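Serine/threonine-protein kinase Tel1 (Chaetomium thermophilum, PDB 6SKY) probably phosphorylates serine and threonine residues that precede a glutamine, using ATP, and so activates checkpoint signalling in response to DNA damage. Local coordinates at residues R2100-L2105 / A2150-A2155; E2310-L2315 / Q2361-V2366; G2759-H2764 / I2778-A2783. One frame throughout, in Å; residues are numbered along the deposited sequence.

In the fold
From the N terminus of the model, the chain runs through a long alpha-helical region before it reaches the kinase domain. Contact 1 closes a 44-residue loop within the FAT region, joining the start of helix 2102-2119 to the loop leading into helix 2154-2174. Contact 2, still in FAT, pairs the long helices 2306-2328 and 2348-2387 and spans 45 residues, part of them not modelled. Contact 3 closes a short beta-hairpin of strands 2766-2769 and 2775-2777 at the nucleotide site of the kinase domain. The three follow in series, with no nesting or crossing. Contacts 1 and 3 lie on opposite sides of the chain's centre; contacts 2 and 3 have centres about 48 Å apart.

Contact 1 (R2100-L2105 / A2150-A2155)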
loop_
_atom_site.group_PDB
_atom_site.type_symbol
_atom_site.label_atom_id
_atom_site.label_comp_id
_atom_site.label_asym_id
_atom_site.label_seq_id
_atom_site.Cartn_x
_atom_site.Cartn_y
_atom_site.Cartn_z
ATOM N N ARG A 2100 3.028 48.492 -1.855
ATOM C CA ARG A 2100 2.594 49.736 -2.461
ATOM C C ARG A 2100 2.570 49.712 -3.979
ATOM O O ARG A 2100 1.866 50.534 -4.571
ATOM C CB ARG A 2100 3.493 50.892 -1.997
ATOM C CG ARG A 2100 3.260 51.293 -0.555
ATOM C CD ARG A 2100 4.466 51.980 0.064
ATOM N NE ARG A 2100 5.580 51.060 0.273
ATOM C CZ ARG A 2100 6.610 51.298 1.079
ATOM N NH1 ARG A 2100 7.578 50.403 1.203
ATOM N NH2 ARG A 2100 6.670 52.428 1.766
ATOM N N ASP A 2101 3.298 48.809 -4.626
ATOM C CA ASP A 2101 3.305 48.762 -6.080
ATOM C C ASP A 2101 3.551 47.330 -6.533
ATOM O O ASP A 2101 3.438 46.383 -5.752
ATOM C CB ASP A 2101 4.343 49.736 -6.645
ATOM C CG ASP A 2101 3.705 50.861 -7.428
ATOM O OD1 ASP A 2101 2.468 50.830 -7.596
ATOM O OD2 ASP A 2101 4.430 51.777 -7.873
ATOM N N GLN A 2102 3.885 47.176 -7.814
ATOM C CA GLN A 2102 4.069 45.859 -8.407
ATOM C C GLN A 2102 5.426 45.266 -8.065
ATOM O O GLN A 2102 5.538 44.054 -7.838
ATOM C CB GLN A 2102 3.913 45.953 -9.919
ATOM C CG GLN A 2102 2.573 46.466 -10.366
ATOM C CD GLN A 2102 1.553 45.367 -10.445
ATOM O OE1 GLN A 2102 1.897 44.188 -10.394
ATOM N NE2 GLN A 2102 0.285 45.740 -10.571
ATOM N N SER A 2103 6.469 46.094 -8.047
ATOM C CA SER A 2103 7.798 45.594 -7.722
ATOM C C SER A 2103 7.832 44.999 -6.323
ATOM O O SER A 2103 8.491 43.978 -6.087
ATOM C CB SER A 2103 8.818 46.718 -7.854
ATOM O OG SER A 2103 8.376 47.875 -7.174
ATOM N N GLU A 2104 7.106 45.606 -5.388
ATOM C CA GLU A 2104 7.057 45.064 -4.038
ATOM C C GLU A 2104 6.302 43.746 -3.997
ATOM O O GLU A 2104 6.658 42.847 -3.223
ATOM C CB GLU A 2104 6.421 46.085 -3.107
ATOM C CG GLU A 2104 6.810 47.500 -3.451
ATOM C CD GLU A 2104 6.932 48.376 -2.236
ATOM O OE1 GLU A 2104 6.646 47.889 -1.125
ATOM O OE2 GLU A 2104 7.321 49.552 -2.390
ATOM N N LEU A 2105 5.281 43.600 -4.838
ATOM C CA LEU A 2105 4.567 42.334 -4.923
ATOM C C LEU A 2105 5.475 41.227 -5.438
ATOM O O LEU A 2105 5.492 40.113 -4.893
ATOM C CB LEU A 2105 3.354 42.508 -5.825
ATOM C CG LEU A 2105 2.150 41.620 -5.584
ATOM C CD1 LEU A 2105 1.807 41.605 -4.119
ATOM C CD2 LEU A 2105 1.003 42.152 -6.395
ATOM N N ALA A 2150 -3.466 51.745 -4.427
ATOM C CA ALA A 2150 -4.173 52.281 -5.585
ATOM C C ALA A 2150 -3.913 51.452 -6.836
ATOM O O ALA A 2150 -4.848 50.972 -7.485
ATOM C CB ALA A 2150 -3.770 53.736 -5.812
ATOM N N GLY A 2151 -2.647 51.274 -7.194
ATOM C CA GLY A 2151 -2.323 50.678 -8.473
ATOM C C GLY A 2151 -2.268 49.167 -8.495
ATOM O O GLY A 2151 -1.598 48.589 -9.354
ATOM N N LEU A 2152 -2.962 48.512 -7.574
ATOM C CA LEU A 2152 -2.998 47.053 -7.501
ATOM C C LEU A 2152 -4.416 46.604 -7.820
ATOM O O LEU A 2152 -5.305 46.675 -6.970
ATOM C CB LEU A 2152 -2.553 46.568 -6.130
ATOM C CG LEU A 2152 -1.148 46.986 -5.714
ATOM C CD1 LEU A 2152 -0.954 46.745 -4.244
ATOM C CD2 LEU A 2152 -0.127 46.215 -6.502
ATOM N N THR A 2153 -4.626 46.146 -9.049
ATOM C CA THR A 2153 -5.937 45.703 -9.486
ATOM C C THR A 2153 -6.233 44.319 -8.926
ATOM O O THR A 2153 -5.401 43.693 -8.274
ATOM C CB THR A 2153 -6.015 45.703 -11.007
ATOM O OG1 THR A 2153 -4.976 44.874 -11.531
ATOM C CG2 THR A 2153 -5.831 47.100 -11.537
ATOM N N SER A 2154 -7.439 43.825 -9.183
ATOM C CA SER A 2154 -7.800 42.507 -8.687
ATOM C C SER A 2154 -7.146 41.387 -9.478
ATOM O O SER A 2154 -6.970 40.291 -8.939
ATOM C CB SER A 2154 -9.312 42.329 -8.707
ATOM O OG SER A 2154 -9.669 41.127 -8.054
ATOM N N ALA A 2155 -6.783 41.634 -10.735
ATOM C CA ALA A 2155 -6.062 40.631 -11.504
ATOM C C ALA A 2155 -4.690 40.364 -10.904
ATOM O O ALA A 2155 -4.242 39.217 -10.857
ATOM C CB ALA A 2155 -5.938 41.078 -12.955
#
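This is alpha-solenoid packing inside the FAT domain: the loop that leads into helix 2154-2174 is laid against the beginning of helix 2102-2119, with helix 2124-2143 between them in sequence. The backbones come closest where the CA atoms of Asp-2101 and Gly-2151 are 6.4 Å apart.

The apolar part belongs to Leu-2152. Its CG stands anti to its own carbonyl carbon, beside the backbone N (chi1 -59°), and this sends the CD2 methyl across to the other segment. There CD2 of Leu-2152 rests 3.6 Å from the carbonyl O of Asp-2101 and 4.2 Å from CD2 of Leu-2105, whose side chain comes from one turn further along the helix. Trp-2141 of helix 2124-2143 touches both leucines, completing a small apolar cluster between helix 2102-2119 and the loop before helix 2154-2174. The same carbonyl O of Asp-2101 accepts a weak backbone hydrogen bond from N of Leu-2105.

Polar groups border this core. The chain of Gln-2102 bends at chi2 (-85°) and slides past Leu-2152 in the opposite direction, which carries its amide to the far loop. NE2 of Gln-2102 ends 3.6 Å from Gly-2151 O without bonding to it; its hydrogen bond goes to the carboxylate of Asp-2156. That same carboxylate oxygen has a weak bond with the hydroxyl of Thr-2153, the N-cap residue, so one aspartate links the glutamine to the start of the second helix.

The charged pair lies on the first segment and extends beyond it: Glu-2104 bridges to Arg-2100 and also to Arg-1599. Its OE1 lies in plane at the edge of the Arg-2100 guanidinium, while OE2 of Glu-2104 is 3.5 Å from NE of Arg-2100.

Contact 2 (E2310-L2315 / Q2361-V2366); sequences EDLARL and QELRRV
Leu-2315 is the centre of this contact, its CB directed toward helix 2348-2387. Its CG is anti to the carbonyl carbon, and CD1 of Leu-2315 meets CG2 of Val-2366 tip to tip at 3.7 Å. The same methyl touches Glu-2362, whose aliphatic CG lies 3.7 Å from Leu-2315 CD1, the two chains crossing at about a right angle. At the base of the side chain, CB of Leu-2315 packs on CD1 of Leu-2363.

Leu-2363 and Leu-2312 both hold CG anti to the backbone N. Their CD1 atoms meet at 3.7 Å, again with the chains nearly perpendicular, and Leu-2312 CD1 continues to CG1 of Val-2366.

Glu-2362 is bent at chi2 (84°), so its methylene lines the apolar patch while its carboxylate turns to Arg-2365 one turn on. NH1 of Arg-2365 donates to OE1 of Glu-2362 at 3.0 Å, arriving from above the carboxylate plane. An alanine here would probably loosen the packing on Leu-2315, with the CG and the salt bridge to Arg-2365 both lost.

Glu-2362 packs on Thr-2703 of the second subunit, and Arg-2314 on Pro-2793 of that same subunit. Within these two segments the helix axes approach to 10.5 Å, with N-to-C directions at 152°; these are the arms of an antiparallel helical hairpin reaching the partner's kinase domain, as in ATM.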
loop_
_atom_site.group_PDB
_atom_site.type_symbol
_atom_site.label_atom_id
_atom_site.label_comp_id
_atom_site.label_asym_id
_atom_site.label_seq_id
_atom_site.Cartn_x
_atom_site.Cartn_y
_atom_site.Cartn_z
ATOM N N GLU A 2310 16.945 -10.677 -25.358
ATOM C CA GLU A 2310 16.586 -12.048 -25.710
ATOM C C GLU A 2310 16.286 -12.180 -27.197
ATOM O O GLU A 2310 16.607 -13.204 -27.805
ATOM C CB GLU A 2310 15.391 -12.507 -24.884
ATOM C CG GLU A 2310 15.692 -12.675 -23.413
ATOM C CD GLU A 2310 14.433 -12.827 -22.590
ATOM O OE1 GLU A 2310 13.383 -13.171 -23.173
ATOM O OE2 GLU A 2310 14.488 -12.592 -21.364
ATOM N N ASP A 2311 15.671 -11.164 -27.801
ATOM C CA ASP A 2311 15.427 -11.202 -29.239
ATOM C C ASP A 2311 16.734 -11.228 -30.014
ATOM O O ASP A 2311 16.892 -11.996 -30.969
ATOM C CB ASP A 2311 14.589 -10.000 -29.669
ATOM C CG ASP A 2311 13.234 -9.966 -29.011
ATOM O OD1 ASP A 2311 12.920 -10.895 -28.237
ATOM O OD2 ASP A 2311 12.479 -9.004 -29.265
ATOM N N LEU A 2312 17.680 -10.372 -29.628
ATOM C CA LEU A 2312 18.972 -10.352 -30.300
ATOM C C LEU A 2312 19.701 -11.670 -30.112
ATOM O O LEU A 2312 20.315 -12.187 -31.050
ATOM C CB LEU A 2312 19.814 -9.187 -29.781
ATOM C CG LEU A 2312 21.190 -8.973 -30.413
ATOM C CD1 LEU A 2312 21.069 -8.533 -31.854
ATOM C CD2 LEU A 2312 21.976 -7.966 -29.614
ATOM N N ALA A 2313 19.615 -12.251 -28.914
ATOM C CA ALA A 2313 20.270 -13.529 -28.665
ATOM C C ALA A 2313 19.642 -14.646 -29.488
ATOM O O ALA A 2313 20.352 -15.503 -30.025
ATOM C CB ALA A 2313 20.211 -13.866 -27.179
ATOM N N ARG A 2314 18.313 -14.660 -29.587
ATOM C CA ARG A 2314 17.632 -15.673 -30.382
ATOM C C ARG A 2314 18.009 -15.556 -31.850
ATOM O O ARG A 2314 18.307 -16.558 -32.507
ATOM C CB ARG A 2314 16.119 -15.551 -30.197
ATOM C CG ARG A 2314 15.307 -16.421 -31.141
ATOM C CD ARG A 2314 13.811 -16.268 -30.926
ATOM N NE ARG A 2314 13.345 -14.926 -31.243
ATOM C CZ ARG A 2314 12.992 -14.530 -32.459
ATOM N NH1 ARG A 2314 12.580 -13.288 -32.662
ATOM N NH2 ARG A 2314 13.058 -15.375 -33.473
ATOM N N LEU A 2315 18.010 -14.336 -32.384
ATOM C CA LEU A 2315 18.403 -14.162 -33.775
ATOM C C LEU A 2315 19.862 -14.537 -33.995
ATOM O O LEU A 2315 20.212 -15.062 -35.056
ATOM C CB LEU A 2315 18.144 -12.724 -34.214
ATOM C CG LEU A 2315 16.688 -12.266 -34.131
ATOM C CD1 LEU A 2315 16.578 -10.795 -34.460
ATOM C CD2 LEU A 2315 15.812 -13.083 -35.054
ATOM N N GLN A 2361 19.262 -10.322 -42.912
ATOM C CA GLN A 2361 18.575 -9.040 -43.051
ATOM C C GLN A 2361 17.859 -8.660 -41.761
ATOM O O GLN A 2361 17.909 -7.500 -41.327
ATOM C CB GLN A 2361 17.594 -9.100 -44.218
ATOM C CG GLN A 2361 17.355 -7.764 -44.892
ATOM C CD GLN A 2361 16.559 -7.887 -46.182
ATOM O OE1 GLN A 2361 16.096 -8.967 -46.538
ATOM N NE2 GLN A 2361 16.401 -6.774 -46.887
ATOM N N GLU A 2362 17.200 -9.628 -41.125
ATOM C CA GLU A 2362 16.547 -9.354 -39.848
ATOM C C GLU A 2362 17.552 -8.905 -38.793
ATOM O O GLU A 2362 17.296 -7.963 -38.026
ATOM C CB GLU A 2362 15.801 -10.596 -39.376
ATOM C CG GLU A 2362 15.277 -10.512 -37.959
ATOM C CD GLU A 2362 13.942 -9.805 -37.868
ATOM O OE1 GLU A 2362 13.531 -9.176 -38.864
ATOM O OE2 GLU A 2362 13.302 -9.886 -36.801
ATOM N N LEU A 2363 18.707 -9.566 -38.742
ATOM C CA LEU A 2363 19.711 -9.218 -37.745
ATOM C C LEU A 2363 20.302 -7.840 -38.008
ATOM O O LEU A 2363 20.553 -7.081 -37.065
ATOM C CB LEU A 2363 20.803 -10.278 -37.714
ATOM C CG LEU A 2363 21.725 -10.220 -36.508
ATOM C CD1 LEU A 2363 20.908 -10.097 -35.246
ATOM C CD2 LEU A 2363 22.579 -11.462 -36.464
ATOM N N ARG A 2364 20.534 -7.497 -39.276
ATOM C CA ARG A 2364 20.981 -6.145 -39.593
ATOM C C ARG A 2364 19.972 -5.112 -39.122
ATOM O O ARG A 2364 20.348 -4.078 -38.564
ATOM C CB ARG A 2364 21.218 -5.985 -41.090
ATOM C CG ARG A 2364 22.375 -6.777 -41.634
ATOM C CD ARG A 2364 23.637 -6.545 -40.837
ATOM N NE ARG A 2364 24.803 -7.120 -41.499
ATOM C CZ ARG A 2364 25.956 -7.378 -40.891
ATOM N NH1 ARG A 2364 26.966 -7.899 -41.572
ATOM N NH2 ARG A 2364 26.095 -7.122 -39.599
ATOM N N ARG A 2365 18.685 -5.368 -39.348
ATOM C CA ARG A 2365 17.666 -4.424 -38.899
ATOM C C ARG A 2365 17.735 -4.217 -37.390
ATOM O O ARG A 2365 17.733 -3.076 -36.902
ATOM C CB ARG A 2365 16.284 -4.921 -39.317
ATOM C CG ARG A 2365 15.186 -3.889 -39.201
ATOM C CD ARG A 2365 13.862 -4.476 -39.631
ATOM N NE ARG A 2365 13.566 -5.700 -38.900
ATOM C CZ ARG A 2365 12.918 -5.739 -37.743
ATOM N NH1 ARG A 2365 12.696 -6.899 -37.143
ATOM N NH2 ARG A 2365 12.493 -4.615 -37.184
ATOM N N VAL A 2366 17.816 -5.313 -36.631
ATOM C CA VAL A 2366 17.827 -5.188 -35.173
ATOM C C VAL A 2366 19.074 -4.450 -34.695
ATOM O O VAL A 2366 19.003 -3.565 -33.828
ATOM C CB VAL A 2366 17.702 -6.571 -34.515
ATOM C CG1 VAL A 2366 17.896 -6.459 -33.027
ATOM C CG2 VAL A 2366 16.350 -7.150 -34.808
#

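Contact 3 (G2759-H2764 / I2778-A2783); sequences GDRHGH and IDLGVA. With AGS (phosphothiophosphoric acid-adenylate ester), chain C.
Arg-2761 has CG anti to its carbonyl carbon, and its chain bends at chi2 and again at chi3 (98°), folding the guanidinium back so that NE reaches Gly-2759 O and NH1 reaches segment 2778-2783. Asp-2760 and Asp-2779 both carry CG anti to the backbone N, which brings their carboxylates close together, the side chains crossing obliquely.

NH1 of Arg-2761 donates to Ile-2778 O at 2.9 Å, nearly straight (164°) and in both the guanidinium and the carbonyl plane. The NE bond to Gly-2759 O is weak, and Leu-2780 CD2 lies over one face, 3.7 Å above the guanidinium plane. With NH2 also bonded to ND1 of His-2777, these contacts probably restrict guanidinium rotation. At the segment's start, Gly-2759 N donates to Val-2782 O at 2.8 Å.

The sequences place these segments as the GDRHxxN catalytic loop and the DLG motif (the counterpart of DFG) of PI3K-related kinases. Asp-2779 and Asn-2765 form the magnesium site, and Arg-2856 salt-bridges Asp-2779. Those positive charges probably ease the approach of OD2 of Asp-2760 to OD1 of Asp-2779, 3.6 Å apart with carboxylate planes at 64°.

At the nucleotide analogue, His-2764 O accepts a hydrogen bond from the ribose O2' at 2.8 Å, and its ring has O2B over one face. CD1 of Ile-2778 sits 3.4 Å from adenine N7, while CE1 of His-2762 approaches the thiophosphate S1G to 3.7 Å.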
loop_
_atom_site.group_PDB
_atom_site.type_symbol
_atom_site.label_atom_id
_atom_site.label_comp_id
_atom_site.label_asym_id
_atom_site.label_seq_id
_atom_site.Cartn_x
_atom_site.Cartn_y
_atom_site.Cartn_z
ATOM N N GLY A 2759 33.515 -5.374 5.960
ATOM C CA GLY A 2759 34.041 -6.197 7.025
ATOM C C GLY A 2759 35.260 -5.578 7.660
ATOM O O GLY A 2759 35.599 -4.439 7.345
ATOM N N ASP A 2760 35.921 -6.313 8.555
ATOM C CA ASP A 2760 37.089 -5.825 9.291
ATOM C C ASP A 2760 36.704 -4.717 10.268
ATOM O O ASP A 2760 37.438 -3.752 10.454
ATOM C CB ASP A 2760 38.186 -5.361 8.333
ATOM C CG ASP A 2760 39.522 -5.201 9.004
ATOM O OD1 ASP A 2760 39.897 -6.070 9.813
ATOM O OD2 ASP A 2760 40.213 -4.211 8.701
ATOM N N ARG A 2761 35.551 -4.866 10.906
ATOM C CA ARG A 2761 34.988 -3.832 11.772
ATOM C C ARG A 2761 35.365 -4.076 13.228
ATOM O O ARG A 2761 34.513 -4.206 14.088
ATOM C CB ARG A 2761 33.474 -3.781 11.611
ATOM C CG ARG A 2761 32.976 -3.355 10.254
ATOM C CD ARG A 2761 33.356 -1.944 9.959
ATOM N NE ARG A 2761 34.546 -1.869 9.133
ATOM C CZ ARG A 2761 35.388 -0.851 9.133
ATOM N NH1 ARG A 2761 36.441 -0.865 8.350
ATOM N NH2 ARG A 2761 35.182 0.173 9.929
ATOM N N HIS A 2762 36.660 -4.131 13.506
ATOM C CA HIS A 2762 37.103 -4.290 14.878
ATOM C C HIS A 2762 37.271 -2.920 15.524
ATOM O O HIS A 2762 36.951 -1.889 14.942
ATOM C CB HIS A 2762 38.380 -5.120 14.945
ATOM C CG HIS A 2762 39.494 -4.600 14.100
ATOM N ND1 HIS A 2762 40.467 -3.757 14.585
ATOM C CD2 HIS A 2762 39.806 -4.822 12.804
ATOM C CE1 HIS A 2762 41.319 -3.468 13.621
ATOM N NE2 HIS A 2762 40.940 -4.101 12.529
ATOM N N GLY A 2763 37.765 -2.903 16.750
ATOM C CA GLY A 2763 37.755 -1.677 17.517
ATOM C C GLY A 2763 38.767 -0.639 17.117
ATOM O O GLY A 2763 38.693 0.484 17.610
ATOM N N HIS A 2764 39.717 -0.973 16.259
ATOM C CA HIS A 2764 40.721 -0.019 15.821
ATOM C C HIS A 2764 40.352 0.665 14.524
ATOM O O HIS A 2764 41.081 1.553 14.085
ATOM C CB HIS A 2764 42.069 -0.705 15.668
ATOM C CG HIS A 2764 42.775 -0.931 16.964
ATOM N ND1 HIS A 2764 43.434 -2.104 17.256
ATOM C CD2 HIS A 2764 42.929 -0.133 18.046
ATOM C CE1 HIS A 2764 43.960 -2.019 18.463
ATOM N NE2 HIS A 2764 43.669 -0.832 18.963
ATOM N N ILE A 2778 36.879 3.891 9.410
ATOM C CA ILE A 2778 38.040 4.042 8.558
ATOM C C ILE A 2778 38.436 2.655 8.081
ATOM O O ILE A 2778 37.869 1.655 8.504
ATOM C CB ILE A 2778 39.200 4.735 9.292
ATOM C CG1 ILE A 2778 39.637 3.908 10.484
ATOM C CG2 ILE A 2778 38.770 6.076 9.791
ATOM C CD1 ILE A 2778 40.674 4.545 11.289
ATOM N N ASP A 2779 39.405 2.602 7.169
ATOM C CA ASP A 2779 39.996 1.340 6.728
ATOM C C ASP A 2779 38.935 0.450 6.074
ATOM O O ASP A 2779 38.679 -0.676 6.488
ATOM C CB ASP A 2779 40.673 0.656 7.922
ATOM C CG ASP A 2779 41.607 -0.477 7.534
ATOM O OD1 ASP A 2779 41.223 -1.359 6.739
ATOM O OD2 ASP A 2779 42.735 -0.502 8.070
ATOM N N LEU A 2780 38.324 0.982 5.020
ATOM C CA LEU A 2780 37.129 0.401 4.422
ATOM C C LEU A 2780 37.441 -0.508 3.242
ATOM O O LEU A 2780 36.633 -0.619 2.322
ATOM C CB LEU A 2780 36.171 1.507 3.984
ATOM C CG LEU A 2780 35.605 2.449 5.039
ATOM C CD1 LEU A 2780 34.785 3.503 4.373
ATOM C CD2 LEU A 2780 34.764 1.702 6.022
ATOM N N GLY A 2781 38.581 -1.180 3.253
ATOM C CA GLY A 2781 39.022 -1.902 2.079
ATOM C C GLY A 2781 38.519 -3.321 1.930
ATOM O O GLY A 2781 38.499 -3.852 0.819
ATOM N N VAL A 2782 38.128 -3.955 3.032
ATOM C CA VAL A 2782 37.596 -5.319 3.002
ATOM C C VAL A 2782 36.085 -5.185 2.860
ATOM O O VAL A 2782 35.360 -5.050 3.835
ATOM C CB VAL A 2782 37.993 -6.110 4.245
ATOM C CG1 VAL A 2782 37.371 -7.467 4.224
ATOM C CG2 VAL A 2782 39.483 -6.227 4.331
ATOM N N ALA A 2783 35.605 -5.207 1.627
ATOM C CA ALA A 2783 34.192 -5.049 1.347
ATOM C C ALA A 2783 33.721 -6.223 0.513
ATOM O O ALA A 2783 34.476 -7.151 0.236
ATOM C CB ALA A 2783 33.914 -3.725 0.634
HETATM P PG AGS C . 46.482 -3.194 13.221
HETATM S S1G AGS C . 44.948 -3.899 14.196
HETATM O O2G AGS C . 46.097 -2.906 11.747
HETATM O O3G AGS C . 47.640 -4.228 13.255
HETATM P PB AGS C . 46.169 -0.553 13.653
HETATM O O1B AGS C . 44.750 -0.856 13.396
HETATM O O2B AGS C . 46.444 0.281 14.902
HETATM O O3B AGS C . 46.987 -1.875 13.860
HETATM P PA AGS C . 47.397 1.665 12.616
HETATM O O1A AGS C . 48.849 1.560 12.799
HETATM O O2A AGS C . 46.963 2.502 11.414
HETATM O O3A AGS C . 46.744 0.245 12.424
HETATM O "O5'" AGS C . 46.809 2.249 13.946
HETATM C "C5'" AGS C . 47.179 3.578 14.334
HETATM C "C4'" AGS C . 46.266 4.058 15.429
HETATM O "O4'" AGS C . 45.648 5.293 15.023
HETATM C "C3'" AGS C . 45.118 3.124 15.786
HETATM O "O3'" AGS C . 44.768 3.246 17.158
HETATM C "C2'" AGS C . 43.996 3.599 14.866
HETATM O "O2'" AGS C . 42.724 3.391 15.463
HETATM C "C1'" AGS C . 44.276 5.097 14.746
HETATM N N9 AGS C . 44.000 5.630 13.421
HETATM C C8 AGS C . 44.226 5.014 12.223
HETATM N N7 AGS C . 43.886 5.730 11.182
HETATM C C5 AGS C . 43.406 6.903 11.736
HETATM C C6 AGS C . 42.883 8.076 11.164
HETATM N N6 AGS C . 42.758 8.267 9.850
HETATM N N1 AGS C . 42.493 9.058 11.998
HETATM C C2 AGS C . 42.616 8.872 13.313
HETATM N N3 AGS C . 43.092 7.813 13.967
HETATM C C4 AGS C . 43.470 6.856 13.115
#